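Local coordinates for protein beta-galactosidase/beta-glucuronidase (Faecalibacterium prausnitzii L2-6, PDB 6MVF) that acts as a beta-glucuronidase of glycoside hydrolase family 2 that also binds flavin mononucleotide, at residues A[480-485]-A[524-529]; A[431-436]-A[448-453]; A[466-471]-A[514-519]; A[392-397]-A[425-430]. All blocks are in the same frame, centred on the assembly; numbering follows the deposited sequence.

Contact 1 of 4, residues A[480-485]-A[524-529]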
loop_
_atom_site.group_PDB
_atom_site.type_symbol
_atom_site.label_atom_id
_atom_site.label_comp_id
_atom_site.label_asym_id
_atom_site.label_seq_id
_atom_site.Cartn_x
_atom_site.Cartn_y
_atom_site.Cartn_z
ATOM N N ILE A 480 -44.102 1.753 28.885
ATOM C CA ILE A 480 -42.648 1.786 28.950
ATOM C C ILE A 480 -42.089 0.949 27.806
ATOM O O ILE A 480 -42.582 -0.153 27.533
ATOM C CB ILE A 480 -42.134 1.285 30.312
ATOM C CG1 ILE A 480 -42.623 2.201 31.440
ATOM C CG2 ILE A 480 -40.609 1.217 30.312
ATOM C CD1 ILE A 480 -41.928 1.991 32.792
ATOM N N CYS A 481 -41.082 1.489 27.116
ATOM C CA CYS A 481 -40.331 0.738 26.122
ATOM C C CYS A 481 -39.272 -0.063 26.855
ATOM O O CYS A 481 -38.326 0.514 27.393
ATOM C CB CYS A 481 -39.687 1.669 25.104
ATOM S SG CYS A 481 -40.817 2.810 24.298
ATOM N N LEU A 482 -39.435 -1.384 26.888
ATOM C CA LEU A 482 -38.544 -2.275 27.616
ATOM C C LEU A 482 -37.493 -2.863 26.677
ATOM O O LEU A 482 -37.821 -3.370 25.595
ATOM C CB LEU A 482 -39.328 -3.399 28.295
ATOM C CG LEU A 482 -38.447 -4.402 29.033
ATOM C CD1 LEU A 482 -37.833 -3.728 30.242
ATOM C CD2 LEU A 482 -39.181 -5.689 29.423
ATOM N N GLY A 483 -36.226 -2.769 27.091
ATOM C CA GLY A 483 -35.166 -3.543 26.491
ATOM C C GLY A 483 -34.395 -4.277 27.574
ATOM O O GLY A 483 -34.633 -4.083 28.767
ATOM N N ILE A 484 -33.475 -5.136 27.142
ATOM C CA ILE A 484 -32.591 -5.849 28.057
ATOM C C ILE A 484 -31.161 -5.428 27.738
ATOM O O ILE A 484 -30.581 -5.873 26.735
ATOM C CB ILE A 484 -32.770 -7.376 27.981
ATOM C CG1 ILE A 484 -34.193 -7.755 28.419
ATOM C CG2 ILE A 484 -31.728 -8.101 28.847
ATOM C CD1 ILE A 484 -34.634 -7.146 29.779
ATOM N N SER A 485 -30.594 -4.569 28.595
ATOM C CA SER A 485 -29.275 -3.997 28.342
ATOM C C SER A 485 -28.129 -4.926 28.718
ATOM O O SER A 485 -27.008 -4.706 28.253
ATOM C CB SER A 485 -29.125 -2.669 29.089
ATOM O OG SER A 485 -29.644 -2.762 30.409
ATOM N N ARG A 524 -40.353 -11.682 20.793
ATOM C CA ARG A 524 -40.867 -10.434 21.359
ATOM C C ARG A 524 -40.276 -9.224 20.645
ATOM O O ARG A 524 -39.321 -8.604 21.131
ATOM C CB ARG A 524 -40.572 -10.365 22.853
ATOM C CG ARG A 524 -41.104 -11.540 23.630
ATOM C CD ARG A 524 -40.513 -11.591 25.032
ATOM N NE ARG A 524 -41.204 -12.583 25.833
ATOM C CZ ARG A 524 -41.031 -13.892 25.703
ATOM N NH1 ARG A 524 -40.175 -14.366 24.806
ATOM N NH2 ARG A 524 -41.724 -14.724 26.466
ATOM N N PRO A 525 -40.827 -8.848 19.489
ATOM C CA PRO A 525 -40.292 -7.674 18.779
ATOM C C PRO A 525 -40.494 -6.375 19.525
ATOM O O PRO A 525 -39.776 -5.409 19.236
ATOM C CB PRO A 525 -41.051 -7.681 17.446
ATOM C CG PRO A 525 -42.201 -8.597 17.651
ATOM C CD PRO A 525 -41.805 -9.592 18.680
ATOM N N TRP A 526 -41.425 -6.323 20.485
ATOM C CA TRP A 526 -41.638 -5.127 21.297
ATOM C C TRP A 526 -40.498 -4.868 22.289
ATOM O O TRP A 526 -40.486 -3.813 22.935
ATOM C CB TRP A 526 -42.986 -5.238 22.024
ATOM C CG TRP A 526 -43.175 -6.562 22.732
ATOM C CD1 TRP A 526 -43.778 -7.685 22.231
ATOM C CD2 TRP A 526 -42.739 -6.901 24.056
ATOM N NE1 TRP A 526 -43.742 -8.695 23.158
ATOM C CE2 TRP A 526 -43.117 -8.242 24.289
ATOM C CE3 TRP A 526 -42.066 -6.203 25.061
ATOM C CZ2 TRP A 526 -42.844 -8.904 25.499
ATOM C CZ3 TRP A 526 -41.795 -6.859 26.263
ATOM C CH2 TRP A 526 -42.186 -8.195 26.470
ATOM N N ILE A 527 -39.556 -5.800 22.441
ATOM C CA ILE A 527 -38.293 -5.511 23.113
ATOM C C ILE A 527 -37.473 -4.660 22.154
ATOM O O ILE A 527 -37.079 -5.131 21.084
ATOM C CB ILE A 527 -37.544 -6.793 23.489
ATOM C CG1 ILE A 527 -38.365 -7.633 24.484
ATOM C CG2 ILE A 527 -36.152 -6.447 24.036
ATOM C CD1 ILE A 527 -38.364 -7.112 25.905
ATOM N N TRP A 528 -37.253 -3.395 22.500
ATOM C CA TRP A 528 -36.719 -2.499 21.483
ATOM C C TRP A 528 -35.267 -2.837 21.167
ATOM O O TRP A 528 -34.854 -2.731 20.003
ATOM C CB TRP A 528 -36.894 -1.025 21.894
ATOM C CG TRP A 528 -36.210 -0.636 23.152
ATOM C CD1 TRP A 528 -36.697 -0.762 24.417
ATOM C CD2 TRP A 528 -34.905 -0.052 23.280
ATOM N NE1 TRP A 528 -35.778 -0.299 25.326
ATOM C CE2 TRP A 528 -34.666 0.137 24.655
ATOM C CE3 TRP A 528 -33.911 0.321 22.363
ATOM C CZ2 TRP A 528 -33.473 0.679 25.141
ATOM C CZ3 TRP A 528 -32.736 0.875 22.836
ATOM C CH2 TRP A 528 -32.520 1.042 24.215
ATOM N N ALA A 529 -34.501 -3.283 22.172
ATOM C CA ALA A 529 -33.125 -3.722 21.964
ATOM C C ALA A 529 -32.710 -4.663 23.089
ATOM O O ALA A 529 -32.965 -4.382 24.259
ATOM C CB ALA A 529 -32.161 -2.533 21.897
#

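Contact 2 of 4, residues A[431-436]-A[448-453]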
loop_
_atom_site.group_PDB
_atom_site.type_symbol
_atom_site.label_atom_id
_atom_site.label_comp_id
_atom_site.label_asym_id
_atom_site.label_seq_id
_atom_site.Cartn_x
_atom_site.Cartn_y
_atom_site.Cartn_z
ATOM N N ILE A 431 -31.561 4.115 30.046
ATOM C CA ILE A 431 -30.989 3.815 31.353
ATOM C C ILE A 431 -30.880 2.300 31.470
ATOM O O ILE A 431 -31.659 1.558 30.868
ATOM C CB ILE A 431 -31.846 4.447 32.492
ATOM C CG1 ILE A 431 -31.201 4.216 33.860
ATOM C CG2 ILE A 431 -33.325 3.949 32.453
ATOM C CD1 ILE A 431 -31.674 5.183 34.886
ATOM N N ALA A 432 -29.905 1.828 32.242
ATOM C CA ALA A 432 -29.769 0.394 32.500
ATOM C C ALA A 432 -29.989 0.131 33.987
ATOM O O ALA A 432 -29.216 0.604 34.830
ATOM C CB ALA A 432 -28.406 -0.128 32.040
ATOM N N HIS A 433 -31.053 -0.604 34.305
ATOM C CA HIS A 433 -31.399 -0.905 35.694
ATOM C C HIS A 433 -30.718 -2.185 36.181
ATOM O O HIS A 433 -30.573 -3.160 35.429
ATOM C CB HIS A 433 -32.913 -1.063 35.851
ATOM C CG HIS A 433 -33.699 0.166 35.522
ATOM N ND1 HIS A 433 -33.556 1.349 36.215
ATOM C CD2 HIS A 433 -34.663 0.385 34.593
ATOM C CE1 HIS A 433 -34.384 2.251 35.712
ATOM N NE2 HIS A 433 -35.066 1.691 34.727
ATOM N N VAL A 434 -30.315 -2.182 37.458
ATOM C CA VAL A 434 -29.904 -3.429 38.101
ATOM C C VAL A 434 -31.111 -4.363 38.237
ATOM O O VAL A 434 -32.275 -3.939 38.228
ATOM C CB VAL A 434 -29.237 -3.154 39.463
ATOM C CG1 VAL A 434 -30.255 -2.686 40.495
ATOM C CG2 VAL A 434 -28.465 -4.392 39.964
ATOM N N SER A 435 -30.820 -5.661 38.347
ATOM C CA SER A 435 -31.864 -6.676 38.236
ATOM C C SER A 435 -32.980 -6.471 39.260
ATOM O O SER A 435 -34.165 -6.636 38.941
ATOM C CB SER A 435 -31.249 -8.063 38.395
ATOM O OG SER A 435 -32.179 -9.061 38.046
ATOM N N HIS A 436 -32.625 -6.108 40.489
ATOM C CA HIS A 436 -33.595 -6.037 41.574
ATOM C C HIS A 436 -34.286 -4.685 41.669
ATOM O O HIS A 436 -34.987 -4.436 42.655
ATOM C CB HIS A 436 -32.924 -6.384 42.911
ATOM C CG HIS A 436 -31.826 -5.445 43.331
ATOM N ND1 HIS A 436 -30.488 -5.717 43.116
ATOM C CD2 HIS A 436 -31.864 -4.263 43.997
ATOM C CE1 HIS A 436 -29.756 -4.734 43.613
ATOM N NE2 HIS A 436 -30.566 -3.840 44.155
ATOM N N ASP A 448 -36.461 8.281 27.900
ATOM C CA ASP A 448 -37.390 7.946 26.814
ATOM C C ASP A 448 -37.607 6.440 26.686
ATOM O O ASP A 448 -38.696 5.994 26.294
ATOM C CB ASP A 448 -36.885 8.500 25.470
ATOM C CG ASP A 448 -36.638 10.015 25.494
ATOM O OD1 ASP A 448 -37.455 10.760 26.086
ATOM O OD2 ASP A 448 -35.620 10.462 24.909
ATOM N N VAL A 449 -36.580 5.644 26.964
ATOM C CA VAL A 449 -36.658 4.192 26.921
ATOM C C VAL A 449 -35.860 3.679 28.114
ATOM O O VAL A 449 -35.211 4.449 28.829
ATOM C CB VAL A 449 -36.138 3.604 25.584
ATOM C CG1 VAL A 449 -36.963 4.114 24.396
ATOM C CG2 VAL A 449 -34.657 3.930 25.371
ATOM N N GLU A 450 -35.936 2.366 28.347
ATOM C CA GLU A 450 -35.475 1.785 29.605
ATOM C C GLU A 450 -35.068 0.340 29.372
ATOM O O GLU A 450 -35.661 -0.361 28.549
ATOM C CB GLU A 450 -36.552 1.823 30.706
ATOM C CG GLU A 450 -36.958 3.215 31.170
ATOM C CD GLU A 450 -37.843 3.195 32.422
ATOM O OE1 GLU A 450 -37.445 2.571 33.441
ATOM O OE2 GLU A 450 -38.942 3.803 32.387
ATOM N N SER A 451 -34.071 -0.108 30.128
ATOM C CA SER A 451 -33.637 -1.488 30.013
ATOM C C SER A 451 -33.240 -2.042 31.377
ATOM O O SER A 451 -32.843 -1.305 32.286
ATOM C CB SER A 451 -32.472 -1.634 29.020
ATOM O OG SER A 451 -32.917 -1.521 27.676
ATOM N N TYR A 452 -33.324 -3.359 31.491
ATOM C CA TYR A 452 -32.918 -4.070 32.689
ATOM C C TYR A 452 -31.720 -4.972 32.411
ATOM O O TYR A 452 -31.559 -5.515 31.312
ATOM C CB TYR A 452 -34.068 -4.908 33.244
ATOM C CG TYR A 452 -34.953 -4.202 34.240
ATOM C CD1 TYR A 452 -36.003 -3.414 33.820
ATOM C CD2 TYR A 452 -34.759 -4.360 35.609
ATOM C CE1 TYR A 452 -36.843 -2.792 34.737
ATOM C CE2 TYR A 452 -35.592 -3.746 36.538
ATOM C CZ TYR A 452 -36.639 -2.958 36.094
ATOM O OH TYR A 452 -37.480 -2.326 36.997
ATOM N N ASN A 453 -30.875 -5.112 33.434
ATOM C CA ASN A 453 -29.791 -6.082 33.441
ATOM C C ASN A 453 -30.264 -7.323 34.211
ATOM O O ASN A 453 -30.405 -7.285 35.440
ATOM C CB ASN A 453 -28.542 -5.469 34.071
ATOM C CG ASN A 453 -27.991 -4.300 33.265
ATOM O OD1 ASN A 453 -28.447 -4.017 32.159
ATOM N ND2 ASN A 453 -26.991 -3.627 33.814
HETATM O O HOH W 1 -28.326 -6.809 37.489
#

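Contact 3 of 4, residues A[466-471]-A[514-519]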
loop_
_atom_site.group_PDB
_atom_site.type_symbol
_atom_site.label_atom_id
_atom_site.label_comp_id
_atom_site.label_asym_id
_atom_site.label_seq_id
_atom_site.Cartn_x
_atom_site.Cartn_y
_atom_site.Cartn_z
ATOM N N ASN A 466 -36.826 -16.078 32.297
ATOM C CA ASN A 466 -36.600 -14.818 31.589
ATOM C C ASN A 466 -37.837 -14.369 30.815
ATOM O O ASN A 466 -38.268 -13.212 30.929
ATOM C CB ASN A 466 -35.399 -14.972 30.650
ATOM C CG ASN A 466 -34.093 -14.967 31.397
ATOM O OD1 ASN A 466 -33.628 -13.908 31.832
ATOM N ND2 ASN A 466 -33.505 -16.152 31.594
ATOM N N GLY A 467 -38.400 -15.263 30.004
ATOM C CA GLY A 467 -39.561 -14.978 29.203
ATOM C C GLY A 467 -40.712 -14.408 30.002
ATOM O O GLY A 467 -41.200 -13.312 29.716
ATOM N N PRO A 468 -41.173 -15.139 31.022
ATOM C CA PRO A 468 -42.285 -14.614 31.830
ATOM C C PRO A 468 -41.976 -13.291 32.509
ATOM O O PRO A 468 -42.883 -12.456 32.623
ATOM C CB PRO A 468 -42.537 -15.738 32.844
ATOM C CG PRO A 468 -42.007 -16.963 32.193
ATOM C CD PRO A 468 -40.804 -16.508 31.426
ATOM N N TRP A 469 -40.737 -13.063 32.965
ATOM C CA TRP A 469 -40.391 -11.761 33.532
ATOM C C TRP A 469 -40.662 -10.641 32.528
ATOM O O TRP A 469 -41.307 -9.631 32.856
ATOM C CB TRP A 469 -38.927 -11.727 33.969
ATOM C CG TRP A 469 -38.612 -10.575 34.895
ATOM C CD1 TRP A 469 -38.456 -10.641 36.250
ATOM C CD2 TRP A 469 -38.448 -9.183 34.546
ATOM N NE1 TRP A 469 -38.204 -9.390 36.769
ATOM C CE2 TRP A 469 -38.197 -8.477 35.747
ATOM C CE3 TRP A 469 -38.481 -8.469 33.338
ATOM C CZ2 TRP A 469 -37.978 -7.103 35.777
ATOM C CZ3 TRP A 469 -38.257 -7.107 33.370
ATOM C CH2 TRP A 469 -38.005 -6.437 34.584
ATOM N N LEU A 470 -40.163 -10.797 31.297
ATOM C CA LEU A 470 -40.413 -9.791 30.274
ATOM C C LEU A 470 -41.910 -9.598 30.058
ATOM O O LEU A 470 -42.424 -8.473 30.135
ATOM C CB LEU A 470 -39.728 -10.189 28.964
ATOM C CG LEU A 470 -38.229 -10.520 28.976
ATOM C CD1 LEU A 470 -37.843 -11.144 27.649
ATOM C CD2 LEU A 470 -37.380 -9.285 29.265
ATOM N N ASP A 471 -42.630 -10.693 29.793
ATOM C CA ASP A 471 -44.064 -10.595 29.550
ATOM C C ASP A 471 -44.787 -9.882 30.695
ATOM O O ASP A 471 -45.696 -9.077 30.464
ATOM C CB ASP A 471 -44.655 -11.988 29.338
ATOM C CG ASP A 471 -44.177 -12.645 28.055
ATOM O OD1 ASP A 471 -43.752 -11.925 27.125
ATOM O OD2 ASP A 471 -44.236 -13.894 27.976
ATOM N N HIS A 514 -28.056 -19.096 25.993
ATOM C CA HIS A 514 -28.265 -18.207 24.854
ATOM C C HIS A 514 -29.158 -18.817 23.783
ATOM O O HIS A 514 -29.812 -18.074 23.044
ATOM C CB HIS A 514 -26.926 -17.789 24.267
ATOM C CG HIS A 514 -26.208 -16.774 25.094
ATOM N ND1 HIS A 514 -26.730 -15.524 25.352
ATOM C CD2 HIS A 514 -25.020 -16.826 25.737
ATOM C CE1 HIS A 514 -25.883 -14.842 26.101
ATOM N NE2 HIS A 514 -24.836 -15.610 26.350
ATOM N N GLU A 515 -29.218 -20.146 23.685
ATOM C CA GLU A 515 -30.260 -20.772 22.873
ATOM C C GLU A 515 -31.641 -20.270 23.282
ATOM O O GLU A 515 -32.463 -19.903 22.430
ATOM C CB GLU A 515 -30.187 -22.298 22.985
ATOM C CG GLU A 515 -29.078 -22.926 22.139
ATOM C CD GLU A 515 -28.822 -24.404 22.463
ATOM O OE1 GLU A 515 -29.721 -25.103 22.994
ATOM O OE2 GLU A 515 -27.701 -24.869 22.183
ATOM N N TYR A 516 -31.908 -20.223 24.593
ATOM C CA TYR A 516 -33.215 -19.764 25.056
ATOM C C TYR A 516 -33.402 -18.272 24.784
ATOM O O TYR A 516 -34.455 -17.856 24.294
ATOM C CB TYR A 516 -33.396 -20.086 26.545
ATOM C CG TYR A 516 -34.686 -19.565 27.164
ATOM C CD1 TYR A 516 -34.820 -18.221 27.515
ATOM C CD2 TYR A 516 -35.765 -20.416 27.413
ATOM C CE1 TYR A 516 -35.988 -17.729 28.081
ATOM C CE2 TYR A 516 -36.941 -19.941 27.999
ATOM C CZ TYR A 516 -37.042 -18.587 28.322
ATOM O OH TYR A 516 -38.187 -18.073 28.886
ATOM N N MET A 517 -32.394 -17.452 25.093
ATOM C CA MET A 517 -32.565 -16.002 24.995
ATOM C C MET A 517 -32.705 -15.546 23.549
ATOM O O MET A 517 -33.496 -14.641 23.256
ATOM C CB MET A 517 -31.393 -15.284 25.660
ATOM C CG MET A 517 -31.255 -15.600 27.131
ATOM S SD MET A 517 -32.722 -15.111 28.077
ATOM C CE MET A 517 -32.528 -13.325 28.121
ATOM N N ALA A 518 -31.921 -16.128 22.642
ATOM C CA ALA A 518 -32.039 -15.799 21.230
ATOM C C ALA A 518 -33.474 -15.954 20.764
ATOM O O ALA A 518 -34.014 -15.086 20.070
ATOM C CB ALA A 518 -31.114 -16.694 20.394
ATOM N N GLN A 519 -34.105 -17.067 21.148
ATOM C CA GLN A 519 -35.483 -17.330 20.765
ATOM C C GLN A 519 -36.462 -16.463 21.562
ATOM O O GLN A 519 -37.486 -16.036 21.023
ATOM C CB GLN A 519 -35.777 -18.825 20.947
ATOM C CG GLN A 519 -37.161 -19.230 20.490
ATOM C CD GLN A 519 -37.330 -18.999 19.015
ATOM O OE1 GLN A 519 -36.475 -19.412 18.223
ATOM N NE2 GLN A 519 -38.411 -18.300 18.627
#

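Contact 4 of 4, residues A[392-397]-A[425-430]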
loop_
_atom_site.group_PDB
_atom_site.type_symbol
_atom_site.label_atom_id
_atom_site.label_comp_id
_atom_site.label_asym_id
_atom_site.label_seq_id
_atom_site.Cartn_x
_atom_site.Cartn_y
_atom_site.Cartn_z
ATOM N N LEU A 392 -27.653 6.289 18.570
ATOM C CA LEU A 392 -29.087 6.558 18.644
ATOM C C LEU A 392 -29.593 6.815 20.062
ATOM O O LEU A 392 -30.579 7.534 20.232
ATOM C CB LEU A 392 -29.881 5.399 18.025
ATOM C CG LEU A 392 -29.478 4.895 16.636
ATOM C CD1 LEU A 392 -30.574 4.000 16.109
ATOM C CD2 LEU A 392 -29.196 6.035 15.670
ATOM N N PHE A 393 -28.911 6.298 21.081
ATOM C CA PHE A 393 -29.343 6.404 22.461
ATOM C C PHE A 393 -28.195 6.870 23.352
ATOM O O PHE A 393 -27.076 6.356 23.259
ATOM C CB PHE A 393 -29.867 5.053 22.933
ATOM C CG PHE A 393 -30.738 4.358 21.928
ATOM C CD1 PHE A 393 -32.117 4.552 21.931
ATOM C CD2 PHE A 393 -30.190 3.490 20.999
ATOM C CE1 PHE A 393 -32.942 3.902 21.007
ATOM C CE2 PHE A 393 -30.989 2.843 20.077
ATOM C CZ PHE A 393 -32.380 3.046 20.081
ATOM N N TRP A 394 -28.472 7.854 24.197
ATOM C CA TRP A 394 -27.575 8.256 25.271
ATOM C C TRP A 394 -28.049 7.583 26.553
ATOM O O TRP A 394 -29.219 7.710 26.922
ATOM C CB TRP A 394 -27.561 9.779 25.469
ATOM C CG TRP A 394 -27.187 10.650 24.285
ATOM C CD1 TRP A 394 -27.968 11.622 23.700
ATOM C CD2 TRP A 394 -25.939 10.663 23.572
ATOM N NE1 TRP A 394 -27.292 12.222 22.669
ATOM C CE2 TRP A 394 -26.044 11.659 22.563
ATOM C CE3 TRP A 394 -24.750 9.929 23.682
ATOM C CZ2 TRP A 394 -24.995 11.940 21.655
ATOM C CZ3 TRP A 394 -23.698 10.205 22.778
ATOM C CH2 TRP A 394 -23.836 11.208 21.777
ATOM N N GLY A 395 -27.147 6.881 27.233
ATOM C CA GLY A 395 -27.453 6.241 28.505
ATOM C C GLY A 395 -26.925 7.065 29.668
ATOM O O GLY A 395 -25.783 7.523 29.644
ATOM N N ILE A 396 -27.761 7.245 30.698
ATOM C CA ILE A 396 -27.397 8.168 31.771
ATOM C C ILE A 396 -26.878 7.486 33.041
ATOM O O ILE A 396 -26.225 8.159 33.855
ATOM C CB ILE A 396 -28.560 9.129 32.115
ATOM C CG1 ILE A 396 -29.770 8.378 32.667
ATOM C CG2 ILE A 396 -28.954 10.011 30.900
ATOM C CD1 ILE A 396 -30.785 9.303 33.305
ATOM N N SER A 397 -27.127 6.186 33.230
ATOM C CA SER A 397 -26.534 5.445 34.349
ATOM C C SER A 397 -26.676 3.947 34.119
ATOM O O SER A 397 -27.544 3.492 33.372
ATOM C CB SER A 397 -27.164 5.817 35.703
ATOM O OG SER A 397 -28.512 5.384 35.797
ATOM N N PRO A 425 -31.768 17.230 21.365
ATOM C CA PRO A 425 -33.138 16.694 21.326
ATOM C C PRO A 425 -33.364 15.661 20.232
ATOM O O PRO A 425 -34.438 15.045 20.195
ATOM C CB PRO A 425 -33.995 17.950 21.101
ATOM C CG PRO A 425 -33.060 18.952 20.465
ATOM C CD PRO A 425 -31.707 18.672 21.062
ATOM N N THR A 426 -32.389 15.442 19.356
ATOM C CA THR A 426 -32.537 14.510 18.249
ATOM C C THR A 426 -32.284 13.062 18.654
ATOM O O THR A 426 -32.351 12.179 17.795
ATOM C CB THR A 426 -31.575 14.868 17.097
ATOM O OG1 THR A 426 -30.267 14.368 17.394
ATOM C CG2 THR A 426 -31.482 16.370 16.863
ATOM N N ARG A 427 -31.973 12.783 19.913
ATOM C CA ARG A 427 -31.711 11.412 20.317
ATOM C C ARG A 427 -32.520 11.041 21.555
ATOM O O ARG A 427 -32.910 11.894 22.360
ATOM C CB ARG A 427 -30.208 11.172 20.562
ATOM C CG ARG A 427 -29.373 11.160 19.274
ATOM C CD ARG A 427 -27.906 10.928 19.570
ATOM N NE ARG A 427 -27.100 10.699 18.368
ATOM C CZ ARG A 427 -26.499 11.653 17.666
ATOM N NH1 ARG A 427 -26.623 12.924 18.020
ATOM N NH2 ARG A 427 -25.771 11.329 16.607
ATOM N N LEU A 428 -32.770 9.740 21.674
ATOM C CA LEU A 428 -33.467 9.167 22.817
ATOM C C LEU A 428 -32.519 8.961 23.993
ATOM O O LEU A 428 -31.346 8.629 23.811
ATOM C CB LEU A 428 -34.095 7.837 22.410
ATOM C CG LEU A 428 -35.088 7.980 21.261
ATOM C CD1 LEU A 428 -35.556 6.624 20.819
ATOM C CD2 LEU A 428 -36.273 8.878 21.661
ATOM N N THR A 429 -33.028 9.153 25.206
ATOM C CA THR A 429 -32.280 8.803 26.407
ATOM C C THR A 429 -32.717 7.428 26.906
ATOM O O THR A 429 -33.855 6.998 26.687
ATOM C CB THR A 429 -32.456 9.854 27.510
ATOM O OG1 THR A 429 -33.846 10.007 27.827
ATOM C CG2 THR A 429 -31.921 11.198 27.043
ATOM N N THR A 430 -31.781 6.721 27.541
ATOM C CA THR A 430 -32.006 5.370 28.036
ATOM C C THR A 430 -31.334 5.257 29.394
ATOM O O THR A 430 -30.619 6.161 29.831
ATOM C CB THR A 430 -31.471 4.284 27.065
ATOM O OG1 THR A 430 -31.942 2.984 27.459
ATOM C CG2 THR A 430 -29.928 4.249 27.034
#

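Contact 1 of 4, residues A[480-485]-A[524-529]
The indole of W528 leans obliquely against the backbone of strand 482-484, with CD1 3.1 Å from L482 O and NE1 beside the amide of G483. CG of W528 lies between its own backbone N and carbonyl carbon (chi1 61°), which swings the ring back toward residues 481-483. NE1 and G483 N are both donors and do not bond to each other; each is instead hydrogen-bonded to the backbone of E450 on the next strand. C481 CB also touches the pyrrole carbon CD1 of W528, at 3.9 Å. Two backbone bonds fix this placement: W528 N to L482 O at 3.1 Å, tilted 27° from the carbonyl plane, and I484 N to A529 O at 3.0 Å, in the plane of the A529 carbonyl. They bring strand 482-487 alongside the start of strand 529-532, two parallel neighbours of the TIM barrel. The loop leading in makes a type I turn from R524 to I527. From it, I527 lies side by side with L482, both pointing the same way, and its CD1 meets L482 CD2 at 3.9 Å. That same methyl, L482 CD2, reaches the rim of the W526 ring near its plane, 4.3 Å from CZ3.

Contact 2 of 4, residues A[431-436]-A[448-453]
H433 and E450 meet through a side-chain hydrogen bond, NE2 to OE1 at 2.8 Å, the acceptor lying close to the imidazole plane but the donor on the anti side of the carboxylate. The planes of the two groups stand 70° apart. OE1 also accepts from H444 ND1 and OE2 from R445 N, giving both carboxylate oxygens donors. The backbones pair in parallel, strand 431-433 with strand 450-453, neighbours in the TIM barrel: S451 N to I431 O at 3.0 Å, H433 N to S451 O at 2.8 Å and N453 N to H433 O at 2.8 Å. Beyond the last bond a water takes over, accepting from S435 N and donating to N453 O. S435 OG pairs with H454, and the N453 amide with S485 and N398. With CG anti to its carbonyl carbon (chi1 -62°), H433 turns a ring edge to the face of Y452, while CB sits 3.9 Å from that ring's centroid. A leucine at H433 would probably leave E450 OE1 without one of its donors and take away the imidazole edge packed on Y452. The chemistry suggests a buried carboxylate whose charge is probably stabilised by the N-H donors of H433, H444 and R445.

Contact 3 of 4, residues A[466-471]-A[514-519]
N466 and M517 form the closely fitted side of this helix pair: the two side chains cross at about a right angle, and the sulfur SD of M517 lies 3.6 Å from N466 CG. Bends at chi2 and chi3 fold the methionine so that CE also reaches the amide, 3.9 Å from N466 OD1. The polar end of N466 is engaged elsewhere, ND2 donating to the carbonyls of I463 and F456, so the methionine packs on an amide already held. Next to it, Y516 comes in along its ring edge. CG anti to its backbone N (chi1 176°) sends the phenol across to the other helix, where OH accepts from G467 N at 3.0 Å, with an N-H...O angle of 142° and the donor near the ring plane. Helix 466-476 begins here, and the tyrosine oxygen thus supplies an acceptor to a first-turn amide. N466 CB touches the same ring at CE1, 3.8 Å away.

Outward the contact thins. Exposed P468 offers only CD, 4.0 Å from Y516 OH. The wide spacing agrees: the axes of helical segments 466-471 and 514-519 pass 11.1 Å apart, inclined by 29°, and the buried surface totals 173 Å².

Both are outer helices of the TIM barrel. L470 rests on L482 and I484, and M517 on Y487, of the strand joining the two helices in sequence, while A518 packs against helix 566-575.

Contact 4 of 4, residues A[392-397]-A[425-430]
T430 N donates to W394 O at 2.8 Å, and W394 N to L428 O at 3.0 Å, the two shortest of the backbone bonds that pair strand 392-397 with strand 428-430. I396 N to T430 O continues the parallel register at 3.2 Å, whereas L428 N to L392 O is long and weak. These are the strands of a beta-alpha-beta crossover in the TIM barrel, connected through helix 407-423. At the start of the pairing, W394 NE1 and R427 NH1 share D424 OD2, by a hydrogen bond and a salt bridge respectively, while R427 NE donates to I391 O. R427 also makes a cation-pi contact with Y386 of the flavin pocket, and its side chain lies about 8 Å from the bound FMN.

The arginine chain, extended from CG to NE, crosses the indole so that CD comes 3.4 Å from W394 NE1, the guanidinium and ring planes 53° apart. The W394 indole also packs on helix 368-385, against M378, L381, I382 and N385. Replacing W394 with an alanine would probably open a gap beside the R427 methylenes and leave D424 without its indole donor. On the other face, with F393, L428 and T430, the phenyl and leucine lie side by side, CE1 of F393 3.8 Å from L428 CD1. Further along, T430 CG2 sits 3.5 Å from G395 CA.

Contacts 2 and 4 are strand pairings of one TIM-barrel sheet, and contact 1 brings a loop and strand start onto it; all three are buried. Contact 3 joins outer helices and grades into exposed residues. Contacts 2 and 4 share strand 428-433, and strand 450-453 of contact 2 neighbours strand 482-487 of contact 1. W528 of contact 1 reaches F393 and T430 of contact 4. Contact 3 attaches from outside through the R524–D471 salt bridge and L470 on I484. Side-chain chemistry differs: a His-carboxylate bond in contact 2, an arginine crossing an indole in contact 4, an indole against backbone plus apolar packing in contact 1, and one tyrosine to backbone N-H bond in contact 3.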